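PDB 4WTP: beta-1,3-glucanosyltransferase from Rhizomucor miehei CAU432, which is a carbohydrate-active enzyme of glycoside hydrolase family 17, built on a single (beta/alpha)8 barrel. Local coordinates for residues T66-T71 and G91-L96; Q79-L84 and A118-S123; V134-D139 and V168-P173; Q143-Y148 and E174-E179. One frame throughout, in Å; residues are numbered along the deposited sequence. Where two conformers were deposited one is given.

Interaction 1: residues T66-T71 and G91-L96; sequences TNRVRT and GMRIYL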
loop_
_atom_site.group_PDB
_atom_site.type_symbol
_atom_site.label_atom_id
_atom_site.label_comp_id
_atom_site.label_asym_id
_atom_site.label_seq_id
_atom_site.Cartn_x
_atom_site.Cartn_y
_atom_site.Cartn_z
ATOM N N THR A 66 4.995 -13.837 0.055
ATOM C CA THR A 66 3.871 -13.216 -0.645
ATOM C C THR A 66 4.066 -13.415 -2.147
ATOM O O THR A 66 5.186 -13.670 -2.610
ATOM C CB THR A 66 3.817 -11.687 -0.346
ATOM O OG1 THR A 66 2.591 -11.181 -0.838
ATOM C CG2 THR A 66 4.966 -10.926 -1.021
ATOM N N ASN A 67 3.003 -13.243 -2.916
ATOM C CA ASN A 67 3.138 -13.237 -4.357
ATOM C C ASN A 67 2.752 -11.904 -4.963
ATOM O O ASN A 67 2.558 -11.826 -6.182
ATOM C CB ASN A 67 2.287 -14.339 -5.020
ATOM C CG ASN A 67 2.847 -14.754 -6.358
ATOM O OD1 ASN A 67 4.038 -14.994 -6.470
ATOM N ND2 ASN A 67 1.996 -14.810 -7.378
ATOM N N ARG A 68 2.692 -10.835 -4.165
ATOM C CA ARG A 68 2.122 -9.564 -4.656
ATOM C C ARG A 68 2.784 -8.371 -3.997
ATOM O O ARG A 68 3.021 -8.385 -2.779
ATOM C CB ARG A 68 0.626 -9.551 -4.367
ATOM C CG ARG A 68 -0.088 -8.306 -4.794
ATOM C CD ARG A 68 -1.574 -8.406 -4.495
ATOM N NE ARG A 68 -2.283 -9.318 -5.400
ATOM C CZ ARG A 68 -2.770 -10.515 -5.058
ATOM N NH1 ARG A 68 -3.451 -11.227 -5.945
ATOM N NH2 ARG A 68 -2.547 -11.030 -3.849
ATOM N N VAL A 69 3.095 -7.344 -4.791
ATOM C CA VAL A 69 3.680 -6.110 -4.275
ATOM C C VAL A 69 2.856 -4.915 -4.708
ATOM O O VAL A 69 1.953 -5.023 -5.560
ATOM C CB VAL A 69 5.164 -5.912 -4.682
ATOM C CG1 VAL A 69 6.014 -7.062 -4.185
ATOM C CG2 VAL A 69 5.255 -5.790 -6.197
ATOM N N ARG A 70 3.127 -3.759 -4.122
ATOM C CA ARG A 70 2.454 -2.544 -4.488
ATOM C C ARG A 70 3.453 -1.411 -4.585
ATOM O O ARG A 70 4.276 -1.241 -3.680
ATOM C CB ARG A 70 1.360 -2.173 -3.475
ATOM C CG ARG A 70 0.619 -0.851 -3.708
ATOM C CD ARG A 70 1.371 0.360 -3.132
ATOM N NE ARG A 70 0.586 1.586 -3.216
ATOM C CZ ARG A 70 -0.263 1.996 -2.281
ATOM N NH1 ARG A 70 -0.930 3.140 -2.445
ATOM N NH2 ARG A 70 -0.458 1.275 -1.179
ATOM N N THR A 71 3.370 -0.652 -5.675
ATOM C CA THR A 71 4.178 0.564 -5.877
ATOM C C THR A 71 3.337 1.805 -5.706
ATOM O O THR A 71 2.137 1.774 -5.918
ATOM C CB THR A 71 4.856 0.542 -7.271
ATOM O OG1 THR A 71 3.883 0.197 -8.270
ATOM C CG2 THR A 71 5.954 -0.503 -7.284
ATOM N N GLY A 91 6.574 -14.314 -11.717
ATOM C CA GLY A 91 5.233 -14.883 -11.619
ATOM C C GLY A 91 4.436 -14.251 -10.485
ATOM O O GLY A 91 3.539 -14.902 -9.914
ATOM N N MET A 92 4.806 -13.021 -10.138
ATOM C CA MET A 92 4.133 -12.278 -9.066
ATOM C C MET A 92 3.045 -11.331 -9.606
ATOM O O MET A 92 2.993 -11.066 -10.806
ATOM C CB MET A 92 5.168 -11.489 -8.229
ATOM C CG MET A 92 6.284 -12.319 -7.575
ATOM S SD MET A 92 7.564 -11.383 -6.656
ATOM C CE MET A 92 6.651 -11.056 -5.122
ATOM N N ARG A 93 2.201 -10.817 -8.708
ATOM C CA ARG A 93 1.152 -9.860 -9.080
ATOM C C ARG A 93 1.478 -8.470 -8.518
ATOM O O ARG A 93 2.389 -8.351 -7.671
ATOM C CB ARG A 93 -0.201 -10.298 -8.526
ATOM C CG ARG A 93 -0.508 -11.782 -8.611
ATOM C CD ARG A 93 -1.049 -12.141 -9.960
ATOM N NE ARG A 93 -2.222 -11.345 -10.335
ATOM C CZ ARG A 93 -2.762 -11.379 -11.556
ATOM N NH1 ARG A 93 -2.225 -12.134 -12.509
ATOM N NH2 ARG A 93 -3.829 -10.641 -11.822
ATOM N N ILE A 94 0.725 -7.448 -8.920
ATOM C CA ILE A 94 1.046 -6.074 -8.519
ATOM C C ILE A 94 -0.184 -5.181 -8.417
ATOM O O ILE A 94 -1.096 -5.269 -9.244
ATOM C CB ILE A 94 2.113 -5.445 -9.465
ATOM C CG1 ILE A 94 2.659 -4.143 -8.903
ATOM C CG2 ILE A 94 1.618 -5.299 -10.903
ATOM C CD1 ILE A 94 3.956 -3.683 -9.576
ATOM N N TYR A 95 -0.201 -4.271 -7.440
ATOM C CA TYR A 95 -1.116 -3.119 -7.444
ATOM C C TYR A 95 -0.270 -1.932 -7.851
ATOM O O TYR A 95 0.795 -1.675 -7.259
ATOM C CB TYR A 95 -1.677 -2.830 -6.043
ATOM C CG TYR A 95 -2.888 -3.648 -5.665
ATOM C CD1 TYR A 95 -2.790 -5.013 -5.372
ATOM C CD2 TYR A 95 -4.138 -3.036 -5.565
ATOM C CE1 TYR A 95 -3.926 -5.752 -5.007
ATOM C CE2 TYR A 95 -5.254 -3.744 -5.201
ATOM C CZ TYR A 95 -5.151 -5.096 -4.964
ATOM O OH TYR A 95 -6.267 -5.798 -4.572
ATOM N N LEU A 96 -0.718 -1.201 -8.868
ATOM C CA LEU A 96 -0.025 0.016 -9.288
ATOM C C LEU A 96 -0.670 1.246 -8.673
ATOM O O LEU A 96 -1.850 1.530 -8.870
ATOM C CB LEU A 96 -0.101 0.142 -10.812
ATOM C CG LEU A 96 0.618 -0.891 -11.668
ATOM C CD1 LEU A 96 0.434 -0.617 -13.164
ATOM C CD2 LEU A 96 2.097 -0.887 -11.333
#
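V69 is bonded to both R93 and Y95 where strands 68-71 and 93-96 run side by side, neighbouring parallel strands of the barrel joined through helix 79-90 in a beta-alpha-beta unit. Its N donates to R93 O, and its O accepts from Y95 N at 3.0 Å; T71 N donates to Y95 O. The shortest of the series is R93 N to N67 O, 2.7 Å and nearly straight at 170°.

The buried, closely packed side lies under the helices. There V69 CG2 lies 4.1 Å from I94 CG1, and F59 and T87 close over V69. On the face toward the barrel interior, R68 passes its CD along the edge of the Y95 ring, 3.6 Å from CE1 and near the ring plane.

The outer end, by contrast, is looser and partly exposed. N67 swings CG anti to its own N (chi1 -155°), which carries ND2 to a lone pair of G91 O at 3.0 Å; G91 is the positive-phi residue of the Schellman motif that ends helix 79-90.

R68 NH1 and R93 NE approach to 4.6 Å with their guanidinium planes steeply inclined. R68 NH2 also bonds Y38 O, and its guanidinium makes a cation-pi contact with Y38. D126 forms salt bridges with both arginines, so the two like charges are probably balanced by one shared carboxylate.

Interaction 2: residues Q79-L84 and A118-S123; sequences QASLAL and ANNDVS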
loop_
_atom_site.group_PDB
_atom_site.type_symbol
_atom_site.label_atom_id
_atom_site.label_comp_id
_atom_site.label_asym_id
_atom_site.label_seq_id
_atom_site.Cartn_x
_atom_site.Cartn_y
_atom_site.Cartn_z
ATOM N N GLN A 79 9.213 3.415 -11.996
ATOM C CA GLN A 79 9.089 2.260 -11.118
ATOM C C GLN A 79 7.970 1.298 -11.525
ATOM O O GLN A 79 8.106 0.102 -11.314
ATOM C CB GLN A 79 8.924 2.694 -9.652
ATOM C CG GLN A 79 7.561 3.303 -9.332
ATOM C CD GLN A 79 7.502 3.900 -7.931
ATOM O OE1 GLN A 79 6.867 3.333 -7.038
ATOM N NE2 GLN A 79 8.155 5.045 -7.730
ATOM N N ALA A 80 6.900 1.839 -12.110
ATOM C CA ALA A 80 5.807 0.955 -12.544
ATOM C C ALA A 80 6.241 -0.005 -13.670
ATOM O O ALA A 80 5.995 -1.205 -13.601
ATOM C CB ALA A 80 4.575 1.747 -12.924
ATOM N N SER A 81 6.898 0.531 -14.701
ATOM C CA SER A 81 7.413 -0.314 -15.804
ATOM C C SER A 81 8.447 -1.345 -15.323
ATOM O O SER A 81 8.368 -2.546 -15.652
ATOM C CB SER A 81 8.031 0.557 -16.905
ATOM O OG SER A 81 8.588 -0.232 -17.958
ATOM N N LEU A 82 9.359 -0.898 -14.454
ATOM C CA LEU A 82 10.340 -1.823 -13.860
ATOM C C LEU A 82 9.700 -2.919 -13.002
ATOM O O LEU A 82 10.025 -4.108 -13.138
ATOM C CB LEU A 82 11.375 -1.064 -13.029
ATOM C CG LEU A 82 12.718 -0.751 -13.696
ATOM C CD1 LEU A 82 12.529 -0.098 -15.057
ATOM C CD2 LEU A 82 13.584 0.098 -12.783
ATOM N N ALA A 83 8.741 -2.517 -12.154
ATOM C CA ALA A 83 8.080 -3.483 -11.270
ATOM C C ALA A 83 7.187 -4.487 -12.017
ATOM O O ALA A 83 7.091 -5.655 -11.648
ATOM C CB ALA A 83 7.298 -2.742 -10.202
ATOM N N LEU A 84 6.576 -4.017 -13.116
ATOM C CA LEU A 84 5.804 -4.913 -13.997
ATOM C C LEU A 84 6.718 -6.023 -14.571
ATOM O O LEU A 84 6.365 -7.189 -14.556
ATOM C CB LEU A 84 5.100 -4.114 -15.120
ATOM C CG LEU A 84 3.846 -3.346 -14.669
ATOM C CD1 LEU A 84 3.487 -2.224 -15.643
ATOM C CD2 LEU A 84 2.681 -4.319 -14.496
ATOM N N ALA A 118 0.467 1.575 -23.239
ATOM C CA ALA A 118 0.994 1.425 -24.615
ATOM C C ALA A 118 2.247 0.568 -24.654
ATOM O O ALA A 118 2.566 -0.035 -25.684
ATOM C CB ALA A 118 1.277 2.802 -25.208
ATOM N N ASN A 119 3.006 0.579 -23.569
ATOM C CA ASN A 119 4.366 0.069 -23.586
ATOM C C ASN A 119 4.605 -1.242 -22.828
ATOM O O ASN A 119 5.672 -1.843 -22.971
ATOM C CB ASN A 119 5.344 1.102 -22.992
ATOM C CG ASN A 119 5.317 2.462 -23.689
ATOM O OD1 ASN A 119 4.995 2.576 -24.868
ATOM N ND2 ASN A 119 5.740 3.497 -22.962
ATOM N N ASN A 120 3.635 -1.628 -22.000
ATOM C CA ASN A 120 3.766 -2.739 -21.074
ATOM C C ASN A 120 2.612 -3.696 -21.083
ATOM O O ASN A 120 1.450 -3.322 -21.268
ATOM C CB ASN A 120 3.922 -2.201 -19.638
ATOM C CG ASN A 120 5.164 -1.336 -19.448
ATOM O OD1 ASN A 120 5.116 -0.135 -19.680
ATOM N ND2 ASN A 120 6.276 -1.943 -19.056
ATOM N N ASP A 121 2.947 -4.952 -20.810
ATOM C CA ASP A 121 1.971 -5.932 -20.400
ATOM C C ASP A 121 1.418 -5.533 -19.014
ATOM O O ASP A 121 2.212 -5.246 -18.104
ATOM C CB ASP A 121 2.690 -7.280 -20.330
ATOM C CG ASP A 121 1.781 -8.427 -19.977
ATOM O OD1 ASP A 121 0.561 -8.259 -19.864
ATOM O OD2 ASP A 121 2.323 -9.554 -19.883
ATOM N N VAL A 122 0.102 -5.495 -18.864
ATOM C CA VAL A 122 -0.499 -5.127 -17.555
ATOM C C VAL A 122 -1.377 -6.259 -17.028
ATOM O O VAL A 122 -2.276 -6.053 -16.182
ATOM C CB VAL A 122 -1.316 -3.809 -17.596
ATOM C CG1 VAL A 122 -0.380 -2.637 -17.805
ATOM C CG2 VAL A 122 -2.405 -3.860 -18.662
ATOM N N SER A 123 -1.131 -7.466 -17.525
ATOM C CA SER A 123 -2.029 -8.577 -17.210
ATOM C C SER A 123 -1.953 -9.056 -15.764
ATOM O O SER A 123 -2.861 -9.739 -15.303
ATOM C CB SER A 123 -1.776 -9.728 -18.166
ATOM O OG SER A 123 -0.506 -10.324 -17.982
HETATM O O HOH W 1 7.724 -3.996 -17.920
#
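A chi1 of -61° at N120 sets CG anti to its carbonyl carbon and sends the amide toward helix 79-84, where S81 turns OG anti to its own N (chi1 178°) to meet it. N120 ND2 donates to S81 OG over 3.1 Å, with an N-H...O angle of 158° and the hydroxyl oxygen close to the amide plane. The same nitrogen has a second, weak partner: a water 2.8 Å from N120 ND2 that in turn donates to S81 O. One asparagine amide is thereby tied to both the side chain and the backbone carbonyl of a single serine.

Next to this polar pair the contact becomes apolar. L84 points at the opposing segment and lays CD1 4.0 Å from N120 CB, while its other branch, CD2, comes to 3.8 Å from D121 O. The CD1 methyl also approaches V122 CG1 at 4.4 Å. In the (beta/alpha)8 barrel these residues belong to adjacent peripheral helices and the chain leaving one of them: 79-90 follows strand 68-71, and N120 is the first residue to leave helix 104-119 on the way to strand 125-132. I116 of the latter helix touches A80, L84 and V122, and L84 also packs on I94 of strand 93-98.

The departing chain is shaped by an Asx turn. D121 OD1 accepts from both S123 N and S123 OG, each 3.0 Å from it, and the two donors reach it from the same face of the carboxylate. D121 O is bound by Q88 NE2, a further link from this turn back to helix 79-90.

Interaction 3: residues V134-D139 and V168-P173; sequences VLYRGD and VYYKFP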
loop_
_atom_site.group_PDB
_atom_site.type_symbol
_atom_site.label_atom_id
_atom_site.label_comp_id
_atom_site.label_asym_id
_atom_site.label_seq_id
_atom_site.Cartn_x
_atom_site.Cartn_y
_atom_site.Cartn_z
ATOM N N VAL A 134 -5.068 11.787 -0.868
ATOM C CA VAL A 134 -5.321 13.036 -1.604
ATOM C C VAL A 134 -6.253 13.977 -0.829
ATOM O O VAL A 134 -5.990 15.183 -0.742
ATOM C CB VAL A 134 -5.887 12.743 -3.001
ATOM C CG1 VAL A 134 -6.345 14.023 -3.708
ATOM C CG2 VAL A 134 -4.840 12.006 -3.824
ATOM N N LEU A 135 -7.345 13.426 -0.293
ATOM C CA LEU A 135 -8.286 14.217 0.485
ATOM C C LEU A 135 -7.785 14.501 1.904
ATOM O O LEU A 135 -7.987 15.606 2.419
ATOM C CB LEU A 135 -9.660 13.569 0.501
ATOM C CG LEU A 135 -10.333 13.428 -0.864
ATOM C CD1 LEU A 135 -11.709 12.807 -0.669
ATOM C CD2 LEU A 135 -10.470 14.770 -1.586
ATOM N N TYR A 136 -7.079 13.550 2.520
ATOM C CA TYR A 136 -6.441 13.860 3.814
ATOM C C TYR A 136 -5.534 15.095 3.700
ATOM O O TYR A 136 -5.578 15.989 4.558
ATOM C CB TYR A 136 -5.651 12.661 4.343
ATOM C CG TYR A 136 -4.774 13.033 5.512
ATOM C CD1 TYR A 136 -5.307 13.185 6.794
ATOM C CD2 TYR A 136 -3.422 13.297 5.317
ATOM C CE1 TYR A 136 -4.505 13.553 7.864
ATOM C CE2 TYR A 136 -2.607 13.680 6.377
ATOM C CZ TYR A 136 -3.162 13.796 7.644
ATOM O OH TYR A 136 -2.387 14.160 8.710
ATOM N N ARG A 137 -4.728 15.153 2.638
ATOM C CA ARG A 137 -3.791 16.273 2.423
ATOM C C ARG A 137 -4.434 17.541 1.907
ATOM O O ARG A 137 -3.796 18.620 1.894
ATOM C CB ARG A 137 -2.649 15.893 1.468
ATOM C CG ARG A 137 -1.636 14.948 2.072
ATOM C CD ARG A 137 -0.391 14.787 1.200
ATOM N NE ARG A 137 -0.793 14.368 -0.143
ATOM C CZ ARG A 137 -0.930 13.095 -0.491
ATOM N NH1 ARG A 137 -0.643 12.137 0.391
ATOM N NH2 ARG A 137 -1.345 12.783 -1.719
ATOM N N GLY A 138 -5.675 17.442 1.452
ATOM C CA GLY A 138 -6.343 18.629 0.887
ATOM C C GLY A 138 -5.787 19.026 -0.469
ATOM O O GLY A 138 -5.777 20.191 -0.800
ATOM N N ASP A 139 -5.315 18.059 -1.277
ATOM C CA ASP A 139 -4.707 18.361 -2.569
ATOM C C ASP A 139 -5.743 18.800 -3.603
ATOM O O ASP A 139 -5.407 19.512 -4.537
ATOM C CB ASP A 139 -3.892 17.173 -3.089
ATOM C CG ASP A 139 -2.670 16.920 -2.250
ATOM O OD1 ASP A 139 -2.113 17.901 -1.717
ATOM O OD2 ASP A 139 -2.290 15.758 -2.116
ATOM N N VAL A 168 -7.481 7.853 4.470
ATOM C CA VAL A 168 -7.743 7.564 5.869
ATOM C C VAL A 168 -9.212 7.273 6.083
ATOM O O VAL A 168 -10.047 7.527 5.192
ATOM C CB VAL A 168 -7.267 8.707 6.782
ATOM C CG1 VAL A 168 -5.775 8.871 6.625
ATOM C CG2 VAL A 168 -8.005 10.004 6.474
ATOM N N TYR A 169 -9.550 6.734 7.248
ATOM C CA TYR A 169 -10.853 6.089 7.391
ATOM C C TYR A 169 -12.051 7.034 7.302
ATOM O O TYR A 169 -13.163 6.584 6.999
ATOM C CB TYR A 169 -10.916 5.243 8.655
ATOM C CG TYR A 169 -10.972 6.023 9.955
ATOM C CD1 TYR A 169 -12.199 6.424 10.504
ATOM C CD2 TYR A 169 -9.800 6.328 10.642
ATOM C CE1 TYR A 169 -12.241 7.130 11.703
ATOM C CE2 TYR A 169 -9.829 7.038 11.834
ATOM C CZ TYR A 169 -11.055 7.433 12.350
ATOM O OH TYR A 169 -11.095 8.120 13.536
ATOM N N TYR A 170 -11.799 8.322 7.537
ATOM C CA TYR A 170 -12.853 9.337 7.537
ATOM C C TYR A 170 -12.856 10.194 6.250
ATOM O O TYR A 170 -13.499 11.248 6.214
ATOM C CB TYR A 170 -12.703 10.196 8.808
ATOM C CG TYR A 170 -11.322 10.784 9.008
ATOM C CD1 TYR A 170 -10.321 10.079 9.698
ATOM C CD2 TYR A 170 -11.017 12.050 8.530
ATOM C CE1 TYR A 170 -9.061 10.622 9.885
ATOM C CE2 TYR A 170 -9.754 12.597 8.694
ATOM C CZ TYR A 170 -8.787 11.898 9.396
ATOM O OH TYR A 170 -7.534 12.442 9.555
ATOM N N LYS A 171 -12.138 9.782 5.204
ATOM C CA LYS A 171 -12.056 10.545 3.943
ATOM C C LYS A 171 -12.517 9.744 2.711
ATOM O O LYS A 171 -11.831 9.654 1.692
ATOM C CB LYS A 171 -10.632 11.016 3.720
ATOM C CG LYS A 171 -10.214 12.170 4.600
ATOM C CD LYS A 171 -11.087 13.391 4.377
ATOM C CE LYS A 171 -10.478 14.564 5.104
ATOM N NZ LYS A 171 -11.279 15.792 4.874
ATOM N N PHE A 172 -13.703 9.179 2.819
ATOM C CA PHE A 172 -14.336 8.490 1.693
ATOM C C PHE A 172 -15.730 9.095 1.420
ATOM O O PHE A 172 -16.745 8.481 1.712
ATOM C CB PHE A 172 -14.404 6.993 1.945
ATOM C CG PHE A 172 -13.081 6.305 1.732
ATOM C CD1 PHE A 172 -12.692 5.935 0.439
ATOM C CD2 PHE A 172 -12.212 6.045 2.806
ATOM C CE1 PHE A 172 -11.465 5.296 0.220
ATOM C CE2 PHE A 172 -10.994 5.410 2.582
ATOM C CZ PHE A 172 -10.622 5.060 1.300
ATOM N N PRO A 173 -15.781 10.317 0.870
ATOM C CA PRO A 173 -17.071 10.968 0.596
ATOM C C PRO A 173 -17.780 10.259 -0.553
ATOM O O PRO A 173 -17.139 9.683 -1.449
ATOM C CB PRO A 173 -16.659 12.375 0.187
ATOM C CG PRO A 173 -15.287 12.185 -0.405
ATOM C CD PRO A 173 -14.638 11.160 0.475
#
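L135 and P173 meet tip to tip, the leucine CD1 3.5 Å from the proline CD and almost as near its CG. The contact joins two loops that follow neighbouring strands of the (beta/alpha)8 barrel, 125-132 and 163-167, each leading into the next helix.

Beside the leucine, K171 is bent at chi2 and runs its aliphatic chain along L135 and the backbone N of Y136: CD lies 4.1 Å from L135 CB, and CE is 3.8 Å from L135 O. Y136 supplies the other half of the contact. Its CB packs 4.1 Å from V168 CG2, and its ring receives Y170 OH at the edge, near the ring plane, 3.6 Å from CD1. This is a van der Waals approach between phenol oxygen and ring carbons, with the two tyrosines crossing at a slant.

At chi1 53° the Y170 ring folds back so that V168 CG2 lies over one face, offset toward the rim. That methyl touches both tyrosines. A type I turn from V168 to K171, closed by K171 N to V168 O, brings these side chains to one end of the loop.

Farther out, D167 OD2 accepts weak bonds from the backbone nitrogens of L135 and Y136, and P173 occupies the N-cap position of helix 174-177 while touching P142. Within 134-139, R137 and D139 form a salt bridge, R137 NE lying 2.8 Å from D139 OD2 on the syn side of that carboxylate.

Interaction 4: residues Q143-Y148 and E174-E179; sequences QSLANY and EVVVKE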
loop_
_atom_site.group_PDB
_atom_site.type_symbol
_atom_site.label_atom_id
_atom_site.label_comp_id
_atom_site.label_asym_id
_atom_site.label_seq_id
_atom_site.Cartn_x
_atom_site.Cartn_y
_atom_site.Cartn_z
ATOM N N GLN A 143 -15.197 16.402 -5.594
ATOM C CA GLN A 143 -15.729 16.251 -6.948
ATOM C C GLN A 143 -14.610 16.156 -8.001
ATOM O O GLN A 143 -14.713 15.371 -8.939
ATOM C CB GLN A 143 -16.714 17.375 -7.320
ATOM C CG GLN A 143 -17.398 17.220 -8.680
ATOM C CD GLN A 143 -18.414 16.108 -8.665
ATOM O OE1 GLN A 143 -19.272 16.079 -7.792
ATOM N NE2 GLN A 143 -18.321 15.187 -9.617
ATOM N N SER A 144 -13.580 16.981 -7.850
ATOM C CA SER A 144 -12.424 16.928 -8.773
ATOM C C SER A 144 -11.698 15.584 -8.735
ATOM O O SER A 144 -11.328 15.045 -9.769
ATOM C CB SER A 144 -11.454 18.070 -8.485
ATOM O OG SER A 144 -12.080 19.337 -8.702
ATOM N N LEU A 145 -11.538 15.018 -7.543
ATOM C CA LEU A 145 -10.974 13.697 -7.446
ATOM C C LEU A 145 -11.874 12.651 -8.101
ATOM O O LEU A 145 -11.408 11.812 -8.876
ATOM C CB LEU A 145 -10.676 13.345 -5.986
ATOM C CG LEU A 145 -10.093 11.946 -5.809
ATOM C CD1 LEU A 145 -8.765 11.792 -6.545
ATOM C CD2 LEU A 145 -9.912 11.700 -4.320
ATOM N N ALA A 146 -13.174 12.755 -7.835
ATOM C CA ALA A 146 -14.126 11.830 -8.446
ATOM C C ALA A 146 -14.080 11.883 -9.977
ATOM O O ALA A 146 -14.041 10.839 -10.661
ATOM C CB ALA A 146 -15.535 12.120 -7.966
ATOM N N ASN A 147 -14.060 13.104 -10.525
ATOM C CA ASN A 147 -13.940 13.268 -11.975
ATOM C C ASN A 147 -12.653 12.655 -12.542
ATOM O O ASN A 147 -12.666 12.035 -13.620
ATOM C CB ASN A 147 -14.023 14.748 -12.311
ATOM C CG ASN A 147 -15.410 15.318 -12.048
ATOM O OD1 ASN A 147 -16.380 14.572 -11.853
ATOM N ND2 ASN A 147 -15.505 16.637 -12.015
ATOM N N TYR A 148 -11.540 12.824 -11.827
ATOM C CA TYR A 148 -10.275 12.292 -12.281
ATOM C C TYR A 148 -10.331 10.751 -12.264
ATOM O O TYR A 148 -9.881 10.090 -13.222
ATOM C CB TYR A 148 -9.168 12.798 -11.363
ATOM C CG TYR A 148 -7.779 12.388 -11.760
ATOM C CD1 TYR A 148 -7.147 12.977 -12.841
ATOM C CD2 TYR A 148 -7.091 11.412 -11.051
ATOM C CE1 TYR A 148 -5.847 12.630 -13.191
ATOM C CE2 TYR A 148 -5.809 11.038 -11.410
ATOM C CZ TYR A 148 -5.187 11.661 -12.468
ATOM O OH TYR A 148 -3.915 11.287 -12.788
ATOM N N GLU A 174 -19.102 10.375 -0.547
ATOM C CA GLU A 174 -19.947 9.651 -1.448
ATOM C C GLU A 174 -19.612 9.907 -2.911
ATOM O O GLU A 174 -19.638 8.983 -3.712
ATOM C CB GLU A 174 -21.415 9.999 -1.149
ATOM C CG GLU A 174 -22.392 9.153 -1.915
ATOM C CD GLU A 174 -23.839 9.457 -1.570
ATOM O OE1 GLU A 174 -24.125 10.414 -0.814
ATOM O OE2 GLU A 174 -24.697 8.726 -2.096
ATOM N N VAL A 175 -19.319 11.158 -3.268
ATOM C CA VAL A 175 -19.074 11.479 -4.675
ATOM C C VAL A 175 -17.855 10.741 -5.211
ATOM O O VAL A 175 -17.805 10.389 -6.389
ATOM C CB VAL A 175 -18.943 12.987 -4.937
ATOM C CG1 VAL A 175 -20.300 13.659 -4.803
ATOM C CG2 VAL A 175 -17.902 13.641 -4.032
ATOM N N VAL A 176 -16.860 10.515 -4.348
ATOM C CA VAL A 176 -15.680 9.732 -4.720
ATOM C C VAL A 176 -15.996 8.237 -4.783
ATOM O O VAL A 176 -15.692 7.558 -5.770
ATOM C CB VAL A 176 -14.503 10.005 -3.752
ATOM C CG1 VAL A 176 -13.354 9.034 -3.985
ATOM C CG2 VAL A 176 -14.005 11.442 -3.915
ATOM N N VAL A 177 -16.647 7.748 -3.734
ATOM C CA VAL A 177 -16.883 6.305 -3.628
ATOM C C VAL A 177 -17.760 5.800 -4.795
ATOM O O VAL A 177 -17.537 4.714 -5.323
ATOM C CB VAL A 177 -17.507 5.954 -2.268
ATOM C CG1 VAL A 177 -17.854 4.477 -2.213
ATOM C CG2 VAL A 177 -16.517 6.261 -1.137
ATOM N N LYS A 178 -18.687 6.656 -5.249
ATOM C CA LYS A 178 -19.495 6.296 -6.431
ATOM C C LYS A 178 -18.669 5.932 -7.678
ATOM O O LYS A 178 -19.112 5.126 -8.503
ATOM C CB LYS A 178 -20.458 7.444 -6.761
ATOM C CG LYS A 178 -21.621 7.559 -5.802
ATOM C CD LYS A 178 -22.646 8.600 -6.235
ATOM C CE LYS A 178 -23.847 8.565 -5.307
ATOM N NZ LYS A 178 -24.216 7.165 -4.955
ATOM N N GLU A 179 -17.478 6.519 -7.817
ATOM C CA GLU A 179 -16.672 6.289 -9.006
ATOM C C GLU A 179 -15.746 5.079 -8.874
ATOM O O GLU A 179 -15.156 4.671 -9.868
ATOM C CB GLU A 179 -15.865 7.539 -9.369
ATOM C CG GLU A 179 -16.708 8.787 -9.646
ATOM C CD GLU A 179 -17.825 8.552 -10.663
ATOM O OE1 GLU A 179 -17.588 7.834 -11.653
ATOM O OE2 GLU A 179 -18.949 9.078 -10.479
#
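A146 points its CB at helix 174-177, only 3.3 Å from V175 O, where two peripheral helices of the (beta/alpha)8 barrel come together. The small methyl lets the backbones close in, with the CA atoms of A146 and V176 4.5 Å apart.

Larger side chains flank this point. On the inner side, L145 crosses V176 at a slant and brings CD2 to 4.1 Å from its CG2; I149, one helical turn on from L145, adds to the apolar packing around V176. Toward the surface, Q143 starts out away from the other helix, but the bend at chi2 (72°) turns its amide back, toward V175. NE2 then donates to N147 OD1 at 3.0 Å, a bond within the amide plane of Q143 that approaches the asparagine oxygen from above its carbonyl plane and holds the glutamine end across the helix turn.

Past A146, E179 presents carbon rather than charge. Bent at chi2, it lays its methylene against the helix backbone, with E179 CG 3.5 Å from A146 O.

Along the chain, interactions 1 and 2 interleave and are complete before interactions 3 and 4, which likewise alternate, begin. Interaction 1 belongs to the parallel sheet of the barrel; interaction 2 lies outside it, centres 12 Å apart, and helix 79-90 links them, A83 packing on I94 and L84 on the same isoleucine. Interactions 3 and 4 are also 12 Å apart by centres and touch through L135 with L145 and V176. The first and second pairs are separated by 25 to 28 Å between centres without touching. Together they sample neighbouring beta-alpha units of one single-chain barrel: strand pairing, packing of peripheral helices, and contact between loops after adjacent strands.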